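Local coordinates for designed helical repeat protein (Synthetic construct, PDB 5CWQ) that has no known natural function, being a computationally designed repeat protein whose stacked helices form a compact all-helical fold, at residues A[40-45]-A[98-103]; A[161-165]-A[180-184]. All blocks are in the same frame, centred on the assembly; numbering follows the deposited sequence.

Contact 1. Residues A[40-45]-A[98-103]; sequences LIEEAR and IAIALA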
loop_
_atom_site.group_PDB
_atom_site.type_symbol
_atom_site.label_atom_id
_atom_site.label_comp_id
_atom_site.label_asym_id
_atom_site.label_seq_id
_atom_site.Cartn_x
_atom_site.Cartn_y
_atom_site.Cartn_z
ATOM N N LEU A 40 3.957 11.143 4.314
ATOM C CA LEU A 40 4.678 9.987 3.792
ATOM C C LEU A 40 3.780 9.148 2.886
ATOM O O LEU A 40 4.257 8.528 1.936
ATOM C CB LEU A 40 5.229 9.133 4.939
ATOM C CG LEU A 40 6.378 9.757 5.741
ATOM C CD1 LEU A 40 6.737 8.887 6.937
ATOM C CD2 LEU A 40 7.606 9.991 4.868
ATOM N N ILE A 41 2.482 9.129 3.180
ATOM C CA ILE A 41 1.513 8.484 2.298
ATOM C C ILE A 41 1.497 9.198 0.952
ATOM O O ILE A 41 1.412 8.562 -0.099
ATOM C CB ILE A 41 0.090 8.484 2.903
ATOM C CG1 ILE A 41 0.045 7.586 4.140
ATOM C CG2 ILE A 41 -0.944 8.002 1.875
ATOM C CD1 ILE A 41 -1.235 7.705 4.939
ATOM N N GLU A 42 1.573 10.523 0.990
ATOM C CA GLU A 42 1.577 11.323 -0.229
ATOM C C GLU A 42 2.856 11.083 -1.024
ATOM O O GLU A 42 2.824 11.001 -2.251
ATOM C CB GLU A 42 1.422 12.808 0.102
ATOM C CG GLU A 42 0.084 13.149 0.740
ATOM C CD GLU A 42 0.045 14.551 1.317
ATOM O OE1 GLU A 42 -0.828 14.819 2.169
ATOM O OE2 GLU A 42 0.886 15.385 0.917
ATOM N N GLU A 43 3.980 10.969 -0.322
ATOM C CA GLU A 43 5.245 10.639 -0.968
ATOM C C GLU A 43 5.139 9.297 -1.679
ATOM O O GLU A 43 5.537 9.165 -2.837
ATOM C CB GLU A 43 6.387 10.603 0.048
ATOM C CG GLU A 43 6.776 11.965 0.591
ATOM C CD GLU A 43 7.990 11.909 1.498
ATOM O OE1 GLU A 43 8.838 11.014 1.301
ATOM O OE2 GLU A 43 8.095 12.758 2.409
ATOM N N ALA A 44 4.587 8.310 -0.981
ATOM C CA ALA A 44 4.425 6.968 -1.528
ATOM C C ALA A 44 3.537 6.973 -2.772
ATOM O O ALA A 44 3.800 6.247 -3.732
ATOM C CB ALA A 44 3.849 6.038 -0.466
ATOM N N ARG A 45 2.487 7.791 -2.751
ATOM C CA ARG A 45 1.608 7.951 -3.909
ATOM C C ARG A 45 2.381 8.486 -5.106
ATOM O O ARG A 45 2.233 7.996 -6.226
ATOM C CB ARG A 45 0.450 8.897 -3.584
ATOM C CG ARG A 45 -0.651 8.277 -2.746
ATOM C CD ARG A 45 -1.579 9.342 -2.183
ATOM N NE ARG A 45 -2.711 8.763 -1.466
ATOM C CZ ARG A 45 -3.502 9.441 -0.639
ATOM N NH1 ARG A 45 -3.286 10.730 -0.410
ATOM N NH2 ARG A 45 -4.509 8.826 -0.031
ATOM N N ILE A 98 0.108 2.278 6.064
ATOM C CA ILE A 98 -0.402 2.557 4.728
ATOM C C ILE A 98 0.739 3.070 3.853
ATOM O O ILE A 98 0.882 2.652 2.705
ATOM C CB ILE A 98 -1.564 3.586 4.754
ATOM C CG1 ILE A 98 -2.795 2.973 5.429
ATOM C CG2 ILE A 98 -1.930 4.054 3.336
ATOM C CD1 ILE A 98 -3.888 3.985 5.762
ATOM N N ALA A 99 1.555 3.968 4.399
ATOM C CA ALA A 99 2.693 4.505 3.658
ATOM C C ALA A 99 3.678 3.391 3.318
ATOM O O ALA A 99 4.195 3.323 2.201
ATOM C CB ALA A 99 3.385 5.599 4.456
ATOM N N ILE A 100 3.923 2.520 4.292
ATOM C CA ILE A 100 4.807 1.374 4.109
ATOM C C ILE A 100 4.281 0.465 3.001
ATOM O O ILE A 100 5.014 0.114 2.077
ATOM C CB ILE A 100 4.960 0.575 5.431
ATOM C CG1 ILE A 100 5.858 1.344 6.403
ATOM C CG2 ILE A 100 5.543 -0.819 5.185
ATOM C CD1 ILE A 100 5.884 0.782 7.822
ATOM N N ALA A 101 3.006 0.100 3.095
ATOM C CA ALA A 101 2.404 -0.834 2.150
ATOM C C ALA A 101 2.411 -0.273 0.730
ATOM O O ALA A 101 2.658 -1.001 -0.235
ATOM C CB ALA A 101 0.982 -1.175 2.582
ATOM N N LEU A 102 2.144 1.022 0.601
ATOM C CA LEU A 102 2.120 1.660 -0.709
ATOM C C LEU A 102 3.528 1.726 -1.300
ATOM O O LEU A 102 3.710 1.586 -2.508
ATOM C CB LEU A 102 1.511 3.060 -0.614
ATOM C CG LEU A 102 1.298 3.816 -1.933
ATOM C CD1 LEU A 102 0.542 2.978 -2.957
ATOM C CD2 LEU A 102 0.554 5.119 -1.680
ATOM N N ALA A 103 4.521 1.933 -0.440
ATOM C CA ALA A 103 5.914 1.943 -0.872
ATOM C C ALA A 103 6.336 0.555 -1.348
ATOM O O ALA A 103 7.054 0.424 -2.340
ATOM C CB ALA A 103 6.816 2.413 0.255
#
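Leu-102 reaches across from helix 90-114 and sets its CD2 methyl against helix 33-57, 3.6 Å from Ala-44 CB and 3.5 Å from Arg-45 CG. Its CG stands opposite the backbone N (chi1 -175°), a torsion that carries the branch out to meet this neighbour. The alanine suits the spot because its single methyl leaves room for a leucine branch. One turn earlier the roles reverse: Ala-99 is the small partner, its CB lying 3.9 Å from Ile-41 CG1 and 4.0 Å from Leu-40 CB. The end methyl CD1 of Ile-41 meets the branch methyl CG2 of Ile-98 at 4.0 Å. The other branch of Ile-41, CG2, sits 3.8 Å over the centre of the Arg-45 guanidinium plane, so the arginine lays one face on hydrocarbon while its NH2 hydrogen-bonds to a glycerol, probably from the crystallisation liquor. Further out, Ile-98 packs on Leu-152, Ala-156 and Leu-159 of helix 147-171, and Glu-42 pairs with Arg-23 of helix 5-30. The two segments run nearly parallel, 12° apart with axes 8.4 Å apart at closest approach. With no hydrogen bond between them, their cohesion rests on van der Waals contact and the burial of apolar surface.

Contact 2. Residues A[161-165]-A[180-184]; sequences VLALA and AYEDA. With PO4 (phosphate ion), chain F.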
loop_
_atom_site.group_PDB
_atom_site.type_symbol
_atom_site.label_atom_id
_atom_site.label_comp_id
_atom_site.label_asym_id
_atom_site.label_seq_id
_atom_site.Cartn_x
_atom_site.Cartn_y
_atom_site.Cartn_z
ATOM N N VAL A 161 -1.775 -6.880 0.092
ATOM C CA VAL A 161 -2.268 -7.998 -0.704
ATOM C C VAL A 161 -2.143 -7.669 -2.190
ATOM O O VAL A 161 -1.909 -8.553 -3.012
ATOM C CB VAL A 161 -3.730 -8.336 -0.348
ATOM C CG1 VAL A 161 -4.303 -9.376 -1.303
ATOM C CG2 VAL A 161 -3.808 -8.846 1.080
ATOM N N LEU A 162 -2.293 -6.390 -2.524
ATOM C CA LEU A 162 -2.084 -5.927 -3.891
ATOM C C LEU A 162 -0.643 -6.181 -4.310
ATOM O O LEU A 162 -0.375 -6.614 -5.430
ATOM C CB LEU A 162 -2.405 -4.436 -4.013
ATOM C CG LEU A 162 -3.560 -4.035 -4.930
ATOM C CD1 LEU A 162 -3.740 -2.525 -4.913
ATOM C CD2 LEU A 162 -3.338 -4.521 -6.352
ATOM N N ALA A 163 0.284 -5.903 -3.400
ATOM C CA ALA A 163 1.701 -6.094 -3.669
ATOM C C ALA A 163 2.012 -7.575 -3.854
ATOM O O ALA A 163 2.792 -7.949 -4.730
ATOM C CB ALA A 163 2.541 -5.503 -2.543
ATOM N N LEU A 164 1.393 -8.418 -3.033
ATOM C CA LEU A 164 1.580 -9.860 -3.149
ATOM C C LEU A 164 1.048 -10.362 -4.485
ATOM O O LEU A 164 1.682 -11.186 -5.146
ATOM C CB LEU A 164 0.885 -10.594 -2.000
ATOM C CG LEU A 164 1.507 -10.414 -0.612
ATOM C CD1 LEU A 164 0.610 -11.021 0.455
ATOM C CD2 LEU A 164 2.907 -11.023 -0.544
ATOM N N ALA A 165 -0.123 -9.865 -4.871
ATOM C CA ALA A 165 -0.724 -10.211 -6.153
ATOM C C ALA A 165 0.186 -9.795 -7.304
ATOM O O ALA A 165 0.340 -10.524 -8.286
ATOM C CB ALA A 165 -2.083 -9.553 -6.293
ATOM N N ALA A 180 -2.725 -14.776 -2.252
ATOM C CA ALA A 180 -3.147 -13.400 -2.482
ATOM C C ALA A 180 -4.647 -13.340 -2.751
ATOM O O ALA A 180 -5.349 -12.482 -2.217
ATOM C CB ALA A 180 -2.375 -12.794 -3.644
ATOM N N TYR A 181 -5.126 -14.261 -3.582
ATOM C CA TYR A 181 -6.541 -14.337 -3.920
ATOM C C TYR A 181 -7.411 -14.516 -2.681
ATOM O O TYR A 181 -8.410 -13.817 -2.509
ATOM C CB TYR A 181 -6.790 -15.487 -4.898
ATOM C CG TYR A 181 -8.253 -15.747 -5.178
ATOM C CD1 TYR A 181 -8.950 -14.981 -6.104
ATOM C CD2 TYR A 181 -8.936 -16.760 -4.518
ATOM C CE1 TYR A 181 -10.288 -15.216 -6.362
ATOM C CE2 TYR A 181 -10.271 -17.002 -4.769
ATOM C CZ TYR A 181 -10.944 -16.230 -5.692
ATOM O OH TYR A 181 -12.276 -16.474 -5.941
ATOM N N GLU A 182 -7.032 -15.457 -1.821
ATOM C CA GLU A 182 -7.796 -15.726 -0.609
ATOM C C GLU A 182 -7.701 -14.554 0.367
ATOM O O GLU A 182 -8.690 -14.194 1.006
ATOM C CB GLU A 182 -7.309 -17.015 0.056
ATOM C CG GLU A 182 -7.533 -18.267 -0.787
ATOM C CD GLU A 182 -9.004 -18.547 -1.061
ATOM O OE1 GLU A 182 -9.865 -18.003 -0.336
ATOM O OE2 GLU A 182 -9.298 -19.315 -2.005
ATOM N N ASP A 183 -6.512 -13.964 0.478
ATOM C CA ASP A 183 -6.328 -12.767 1.295
ATOM C C ASP A 183 -7.251 -11.644 0.831
ATOM O O ASP A 183 -7.884 -10.974 1.645
ATOM C CB ASP A 183 -4.877 -12.275 1.241
ATOM C CG ASP A 183 -3.909 -13.209 1.935
ATOM O OD1 ASP A 183 -4.341 -14.018 2.782
ATOM O OD2 ASP A 183 -2.699 -13.120 1.635
ATOM N N ALA A 184 -7.322 -11.449 -0.482
ATOM C CA ALA A 184 -8.091 -10.353 -1.063
ATOM C C ALA A 184 -9.588 -10.521 -0.809
ATOM O O ALA A 184 -10.292 -9.544 -0.541
ATOM C CB ALA A 184 -7.818 -10.251 -2.558
HETATM P P PO4 F . -13.905 -14.243 -8.680
HETATM O O1 PO4 F . -15.142 -13.452 -9.032
HETATM O O2 PO4 F . -13.663 -15.296 -9.733
HETATM O O3 PO4 F . -14.099 -14.906 -7.336
HETATM O O4 PO4 F . -12.717 -13.314 -8.615
#
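Val-161 is the bump of this interface, its two methyls meeting helix 174-201 round Asp-183 CB, from which CG2 is 3.6 Å away. CG1, opposite the backbone N (chi1 172°), turns to the hollow between Ala-180 and Ala-184, 3.4 Å from Ala-180 O and 3.8 Å from Ala-184 CB. Alanines one turn apart leave a shallow groove that a beta-branched side chain can fill. In return the methyl of Ala-180 is a small bump, its CB 3.9 Å from Ala-165 N and 4.3 Å from Leu-164 CB. The Asp-183 and Leu-164 side chains cross at a slant, with OD2 near Leu-164 CD1, while OD1 forms a salt bridge with Arg-135 of helix 117-144, a polar end suited to this partly exposed border. The CB of Tyr-181 leaves the helix on the side away from helix 147-171; the tyrosine OH donates a 2.8 Å hydrogen bond to phosphate O3, at the ring edge, and Gln-225 also binds the ion, probably a crystallisation component. Running at 156° to each other, with axes 9.2 Å apart at closest approach, the segments belong to successive helices: an antiparallel helical hairpin, a common element of all-helical folds, here within a designed repeat protein.

How the contacts relate
Contact 1 lies about 6 Å from the centre of the chain and contact 2 about 11 Å, their own centres being 18 Å apart. Contact 1 is the more fully buried, in seven of its eight touching residues; contact 2 has four of six buried, with Leu-164 and Asp-183 partly exposed. Residues 40-45 and 98-103 belong to helices 33-57 and 90-114, near-parallel and separated in sequence by helix 60-86; residues 161-165 and 180-184 sit on consecutive antiparallel helices. The two contacts share no helix, but helix 147-171, which carries 161-165, also covers contact 1. Chemically, both are apolar across the interface, with charge kept to the margins: an arginine borders contact 1, an aspartate contact 2.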